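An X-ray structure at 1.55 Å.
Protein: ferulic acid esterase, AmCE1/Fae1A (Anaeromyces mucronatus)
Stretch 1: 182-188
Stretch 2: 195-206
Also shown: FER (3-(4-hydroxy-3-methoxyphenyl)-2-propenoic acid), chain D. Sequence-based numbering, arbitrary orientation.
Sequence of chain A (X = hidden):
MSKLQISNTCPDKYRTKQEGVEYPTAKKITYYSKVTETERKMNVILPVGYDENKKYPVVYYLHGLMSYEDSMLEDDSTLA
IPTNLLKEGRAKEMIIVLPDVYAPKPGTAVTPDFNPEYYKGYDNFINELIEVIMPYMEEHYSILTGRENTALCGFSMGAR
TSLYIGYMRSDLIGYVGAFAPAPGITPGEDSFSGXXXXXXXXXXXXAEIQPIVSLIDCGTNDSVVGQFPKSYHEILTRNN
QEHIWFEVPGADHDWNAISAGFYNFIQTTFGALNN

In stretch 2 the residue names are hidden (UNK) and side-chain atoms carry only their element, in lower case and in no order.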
# COMPACT_ATOMS: atom_id res chain seq x y z
N ALA A 182 9.07 6.13 1.43
CA ALA A 182 10.35 6.33 2.08
C ALA A 182 11.53 6.30 1.09
O ALA A 182 11.42 5.65 0.02
CB ALA A 182 10.51 5.21 3.18
N PRO A 183 12.66 6.87 1.48
CA PRO A 183 13.88 6.77 0.66
C PRO A 183 14.37 5.34 0.53
O PRO A 183 14.08 4.48 1.38
CB PRO A 183 14.93 7.59 1.41
CG PRO A 183 14.40 7.65 2.88
CD PRO A 183 12.89 7.65 2.73
N GLY A 184 15.16 5.11 -0.52
CA GLY A 184 15.96 3.90 -0.66
C GLY A 184 15.46 2.86 -1.64
O GLY A 184 16.10 1.77 -1.75
N ILE A 185 14.37 3.13 -2.36
CA ILE A 185 14.05 2.19 -3.45
C ILE A 185 15.28 2.19 -4.38
O ILE A 185 15.75 1.14 -4.84
CB ILE A 185 12.83 2.60 -4.26
CG1 ILE A 185 11.61 2.51 -3.34
CG2 ILE A 185 12.65 1.65 -5.50
CD1 ILE A 185 10.37 3.08 -4.03
N THR A 186 15.74 3.40 -4.68
CA THR A 186 16.91 3.64 -5.55
C THR A 186 17.97 4.36 -4.66
O THR A 186 17.68 4.70 -3.49
CB THR A 186 16.50 4.51 -6.74
OG1 THR A 186 15.74 5.59 -6.22
CG2 THR A 186 15.58 3.70 -7.72
N PRO A 187 19.20 4.54 -5.13
CA PRO A 187 20.21 5.12 -4.24
C PRO A 187 19.86 6.51 -3.78
O PRO A 187 19.34 7.36 -4.54
CB PRO A 187 21.47 5.15 -5.11
CG PRO A 187 21.26 4.03 -6.14
CD PRO A 187 19.78 4.16 -6.44
N GLY A 188 20.24 6.79 -2.53
CA GLY A 188 19.93 8.12 -1.99
C GLY A 188 20.61 8.32 -0.65
O GLY A 188 21.35 7.46 -0.20
N UNK A 195 23.58 6.96 4.03
CA UNK A 195 23.55 6.37 2.68
C UNK A 195 22.50 5.30 2.59
O UNK A 195 22.42 4.47 3.50
n UNK A 195 28.88 6.94 -0.46
c UNK A 195 25.96 6.75 1.88
c UNK A 195 28.37 6.83 0.95
c UNK A 195 27.03 6.08 0.98
c UNK A 195 24.91 5.73 2.34
N UNK A 196 21.72 5.32 1.50
CA UNK A 196 20.84 4.22 1.14
C UNK A 196 21.39 3.64 -0.15
O UNK A 196 21.41 4.36 -1.15
c UNK A 196 18.45 6.60 3.87
n UNK A 196 19.23 6.37 2.82
n UNK A 196 17.51 5.67 3.90
c UNK A 196 19.43 4.71 0.92
c UNK A 196 17.70 4.80 2.84
c UNK A 196 18.78 5.25 2.15
N UNK A 197 21.87 2.40 -0.16
CA UNK A 197 22.46 1.87 -1.39
C UNK A 197 21.48 1.72 -2.55
O UNK A 197 21.92 1.78 -3.74
c UNK A 197 24.28 0.72 -0.13
o UNK A 197 25.54 1.68 -1.98
c UNK A 197 23.13 0.53 -1.11
o UNK A 197 26.37 1.87 0.05
c UNK A 197 25.50 1.44 -0.75
N UNK A 198 20.20 1.56 -2.21
CA UNK A 198 19.16 1.37 -3.21
C UNK A 198 18.87 -0.13 -3.39
O UNK A 198 19.81 -0.94 -3.52
N UNK A 199 17.59 -0.49 -3.44
CA UNK A 199 17.27 -1.84 -3.82
C UNK A 199 17.59 -2.14 -5.27
O UNK A 199 17.95 -3.27 -5.62
c UNK A 199 15.78 -2.06 -3.58
c UNK A 199 15.33 -1.94 -2.10
c UNK A 199 15.96 -3.02 -1.23
c UNK A 199 13.80 -1.97 -1.92
N UNK A 200 17.45 -1.11 -6.11
CA UNK A 200 17.67 -1.22 -7.54
C UNK A 200 18.32 0.09 -7.99
O UNK A 200 18.25 1.08 -7.26
c UNK A 200 16.35 -1.45 -8.32
c UNK A 200 13.97 -0.51 -8.73
c UNK A 200 15.32 -0.40 -7.96
c UNK A 200 15.86 -2.91 -7.98
N UNK A 201 18.87 0.12 -9.20
CA UNK A 201 19.30 1.39 -9.74
C UNK A 201 18.09 2.21 -10.25
O UNK A 201 17.00 1.68 -10.48
o UNK A 201 19.55 0.59 -12.00
c UNK A 201 20.26 1.17 -10.90
N UNK A 202 18.29 3.49 -10.50
CA UNK A 202 17.22 4.28 -11.08
C UNK A 202 16.73 3.72 -12.44
O UNK A 202 15.55 3.63 -12.67
o UNK A 202 18.27 8.53 -8.84
c UNK A 202 17.72 5.73 -11.22
c UNK A 202 18.30 7.84 -9.89
c UNK A 202 17.91 6.37 -9.83
o UNK A 202 18.67 8.32 -11.00
N UNK A 203 17.67 3.34 -13.32
CA UNK A 203 17.26 2.81 -14.64
C UNK A 203 16.47 1.52 -14.53
O UNK A 203 15.71 1.19 -15.44
o UNK A 203 18.18 4.85 -16.23
o UNK A 203 20.11 3.89 -16.62
c UNK A 203 18.95 3.86 -16.17
c UNK A 203 18.50 2.59 -15.54
N UNK A 204 16.64 0.81 -13.41
CA UNK A 204 15.92 -0.45 -13.18
C UNK A 204 14.54 -0.23 -12.58
O UNK A 204 13.79 -1.21 -12.43
c UNK A 204 16.72 -1.35 -12.24
o UNK A 204 18.88 -2.42 -10.78
c UNK A 204 17.91 -1.96 -12.98
c UNK A 204 19.04 -2.45 -12.03
o UNK A 204 20.08 -2.81 -12.59
N UNK A 205 14.20 1.03 -12.25
CA UNK A 205 12.91 1.29 -11.56
C UNK A 205 11.84 1.42 -12.66
O UNK A 205 11.50 2.54 -13.11
c UNK A 205 10.85 1.84 -9.59
c UNK A 205 11.86 2.78 -9.77
c UNK A 205 10.82 4.23 -8.12
c UNK A 205 9.79 3.30 -7.97
c UNK A 205 9.81 2.12 -8.66
c UNK A 205 11.85 3.95 -9.05
c UNK A 205 13.03 2.54 -10.70
N UNK A 206 11.39 0.28 -13.17
CA UNK A 206 10.49 0.19 -14.33
C UNK A 206 9.90 -1.24 -14.34
O UNK A 206 10.39 -2.13 -13.62
n UNK A 206 13.53 1.02 -17.52
n UNK A 206 13.69 3.05 -18.60
c UNK A 206 12.96 -0.28 -17.31
c UNK A 206 13.08 1.90 -18.44
c UNK A 206 11.23 0.52 -15.64
c UNK A 206 12.36 -0.47 -15.93
n UNK A 206 11.98 1.61 -19.16
C4 FER D . 14.52 6.71 6.20
C5 FER D . 13.61 7.65 6.76
C6 FER D . 12.32 7.28 6.99
C3 FER D . 14.04 5.45 5.81
C2 FER D . 12.75 5.05 6.05
C1 FER D . 11.88 5.96 6.62
C10 FER D . 14.42 3.49 4.68
C7 FER D . 10.49 5.52 6.90
C8 FER D . 9.63 6.15 7.73
C9 FER D . 8.23 5.57 7.91
O1 FER D . 7.85 4.50 7.33
O2 FER D . 7.45 6.16 8.70
O4 FER D . 15.83 6.97 5.93
O3 FER D . 15.00 4.66 5.25
O HOH W 1 18.34 1.09 -0.24
O HOH W 2 17.45 7.66 -6.38

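Position 195 carries four carbons in a row ending in a nitrogen. The chain leads away from stretch 1 into solvent. It is Lys195.

Position 196 has one carbon and then a five-membered ring of three carbons and two nitrogens. Pro183 CB lies over one ring face, 4.2 Å from the centroid of that ring. This is His196. Its backbone pairs with Gly188 as an antiparallel bridge: His196 N donates to Gly188 O at 2.8 Å, and Gly188 N donates to His196 O at 3.0 Å. The ring also reaches the ligand, where His196 NE2 donates to FER O4 at 2.9 Å and FER O3 at 3.0 Å.

Position 197 has three carbons, the third bearing two oxygens. Its CA-to-CB bond points away from stretch 1. It is Glu197.

Position 198 has no side-chain atoms. Its phi of 96° suits glycine, and an ideal CB would clash with Pro187 N and Thr186 C. It is Gly198. Water 1 links Gly198 N to Gly184 O.

Position 199 has four carbons, forked at the second. Its CB lies 3.4 Å from Ile185 O. It is Leu199. Leu199 N donates to Gly184 O at 3.2 Å and, weakly, to Ile185 O at 2.8 Å.

Position 200 has four carbons, forked at the first, with one arm two carbons long. The end carbon of that arm lies 4.1 Å from Ile185 CG2. This is Ile200. Ile200 N donates to Ile185 O at 3.1 Å.

Position 201 has one carbon and one oxygen. Its CA-to-CB bond points away from stretch 1. It is Ser201.

Position 202 has three carbons, the third bearing two oxygens. Its second side-chain carbon packs 3.9 Å from Thr186 CB. It is Glu202. Water 2 joins Glu202 OE2 to Thr186 OG1 and Pro187 O.

Position 203 has two carbons, the second bearing two oxygens, and no contact with stretch 1. It is Asp203.

Position 204 has three carbons and two terminal oxygens, again without contact. It is Glu204.

Position 205 has one carbon and a six-carbon ring. Its CA-to-CB bond points toward stretch 1. Ile185 CG2 sits over one ring face, 4.1 Å from the centroid of that ring. It is Phe205.

Position 206 has three carbons, a nitrogen, and a carbon with two more nitrogens. It is Arg206, out of reach of stretch 1.

Gly188 and His196 bridge one end of the contact. The Gly184 and Ile185 carbonyls take the amides of Leu199 and Ile200, while Ile185 packs on Ile200 and Phe205. Two waters add polar links, and His196 connects the contact to the bound ferulic acid.

Stretch 2, residues 195-206: KHEGLISEDEFR
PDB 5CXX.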